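Side-chain contact in Rnh (Ribonuclease H) (Chlorobaculum tepidum, PDB 3H08), which probably cleaves the RNA strand of RNA-DNA hybrids endonucleolytically, using magnesium, as a monomeric member of the RNase H family: residues S31-S36 against L56-E61. The protein carries 3 engineered substitutions. Numbering follows the deposited sequence.
Sequences SRKEIS and LEALKE
Ile35 and Ala58 form the close-packed apolar end of this surface contact: Ile35 CD1 lies 4.1 Å from Ala58 CB, methyl against methyl. CG1 of Ile35 sits between the backbone N and the carbonyl carbon (chi1 58°), and CD1 extends from it toward the turn. Two residues back on the same side, Lys33 runs straight through CD, then bends (chi3 -51°), bringing NZ near the carbonyl of Ala58. No direct hydrogen bond forms; a water bridges the two, accepting from Lys33 NZ (2.7 Å) and donating to Ala58 O (3.1 Å). The more exposed side, at Lys60, is polar and likewise lacks a direct hydrogen bond. The extended Lys60 chain slants across the end of Lys33, with Lys60 CE 3.5 Å from Lys33 NZ; the two NZ atoms, 4.4 Å apart, probably repel. Arg32 and Glu34 point to the other face of the strand, where NH1 of Arg32 donates a hydrogen bond to OE2 of Glu34 (2.7 Å) as part of a salt bridge, and Arg133 of helix 129-144 pairs with OE1. The contact joins edge strand 31-39 of the RNase H sheet, hydrogen-bonded to strand 18-28, to the turn between helix 44-57 and strand 64-69.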
# COMPACT_ATOMS: atom_id res chain seq x y z
N SER A 31 1.27 -3.59 -20.18
CA SER A 31 2.01 -2.46 -19.61
C SER A 31 2.26 -2.63 -18.12
O SER A 31 1.39 -3.10 -17.38
CB SER A 31 1.27 -1.15 -19.85
OG SER A 31 -0.03 -1.19 -19.32
N ARG A 32 3.44 -2.23 -17.69
CA ARG A 32 3.84 -2.31 -16.30
C ARG A 32 4.54 -1.01 -15.89
O ARG A 32 5.19 -0.36 -16.70
CB ARG A 32 4.77 -3.52 -16.06
CG ARG A 32 6.30 -3.17 -15.94
CD ARG A 32 7.06 -4.12 -14.98
NE ARG A 32 6.53 -5.48 -15.05
CZ ARG A 32 6.99 -6.50 -14.32
NH1 ARG A 32 7.99 -6.31 -13.47
NH2 ARG A 32 6.46 -7.71 -14.47
N LYS A 33 4.40 -0.63 -14.62
CA LYS A 33 5.11 0.51 -14.03
C LYS A 33 5.55 0.06 -12.64
O LYS A 33 4.76 -0.53 -11.91
CB LYS A 33 4.20 1.75 -13.92
CG LYS A 33 4.86 3.00 -13.24
CD LYS A 33 3.95 4.26 -13.21
CE LYS A 33 3.36 4.61 -14.57
NZ LYS A 33 2.52 5.89 -14.56
N GLU A 34 6.82 0.31 -12.31
CA GLU A 34 7.39 0.03 -11.01
C GLU A 34 7.74 1.34 -10.31
O GLU A 34 8.31 2.25 -10.91
CB GLU A 34 8.64 -0.84 -11.13
CG GLU A 34 8.34 -2.20 -11.73
CD GLU A 34 9.54 -3.11 -11.91
OE1 GLU A 34 10.72 -2.65 -11.81
OE2 GLU A 34 9.29 -4.31 -12.17
N ILE A 35 7.45 1.38 -9.03
CA ILE A 35 7.88 2.49 -8.17
C ILE A 35 8.37 1.93 -6.86
O ILE A 35 7.93 0.84 -6.44
CB ILE A 35 6.75 3.49 -7.94
CG1 ILE A 35 5.54 2.83 -7.32
CG2 ILE A 35 6.36 4.12 -9.28
CD1 ILE A 35 4.45 3.78 -6.86
N SER A 36 9.19 2.70 -6.16
CA SER A 36 9.65 2.30 -4.84
C SER A 36 10.26 3.47 -4.10
O SER A 36 10.59 4.50 -4.71
CB SER A 36 10.70 1.23 -5.00
OG SER A 36 11.83 1.71 -5.72
N LEU A 56 -1.33 4.08 -5.57
CA LEU A 56 -2.52 4.81 -6.01
C LEU A 56 -2.17 6.21 -6.53
O LEU A 56 -2.78 6.67 -7.49
CB LEU A 56 -3.56 4.85 -4.90
CG LEU A 56 -4.18 3.48 -4.55
CD1 LEU A 56 -4.95 3.58 -3.24
CD2 LEU A 56 -5.06 2.95 -5.64
N GLU A 57 -1.21 6.87 -5.90
CA GLU A 57 -0.77 8.20 -6.35
C GLU A 57 -0.14 8.17 -7.74
O GLU A 57 -0.12 9.19 -8.43
CB GLU A 57 0.20 8.81 -5.36
CG GLU A 57 -0.47 9.32 -4.13
CD GLU A 57 0.47 9.99 -3.12
OE1 GLU A 57 1.70 9.85 -3.21
OE2 GLU A 57 -0.07 10.69 -2.22
N ALA A 58 0.35 7.00 -8.15
CA ALA A 58 1.01 6.83 -9.46
C ALA A 58 0.03 6.74 -10.62
O ALA A 58 0.40 6.86 -11.77
CB ALA A 58 1.89 5.62 -9.46
N LEU A 59 -1.24 6.57 -10.31
CA LEU A 59 -2.26 6.57 -11.34
C LEU A 59 -2.48 8.00 -11.86
O LEU A 59 -2.66 8.93 -11.08
CB LEU A 59 -3.54 6.01 -10.78
CG LEU A 59 -3.48 4.58 -10.28
CD1 LEU A 59 -4.69 4.28 -9.44
CD2 LEU A 59 -3.40 3.63 -11.39
N LYS A 60 -2.51 8.17 -13.18
CA LYS A 60 -2.60 9.48 -13.78
C LYS A 60 -4.04 9.99 -13.88
O LYS A 60 -4.27 11.20 -13.98
CB LYS A 60 -2.02 9.44 -15.20
CG LYS A 60 -0.63 8.86 -15.29
CD LYS A 60 -0.18 8.81 -16.74
CE LYS A 60 0.88 7.76 -16.96
NZ LYS A 60 1.60 8.04 -18.26
N GLU A 61 -4.99 9.06 -13.94
CA GLU A 61 -6.40 9.39 -14.04
C GLU A 61 -7.20 8.50 -13.09
O GLU A 61 -6.71 7.48 -12.65
CB GLU A 61 -6.87 9.25 -15.48
CG GLU A 61 -6.92 7.84 -16.03
CD GLU A 61 -5.64 7.39 -16.76
OE1 GLU A 61 -5.06 8.18 -17.55
OE2 GLU A 61 -5.22 6.22 -16.56
O HOH W 1 0.05 4.81 -14.02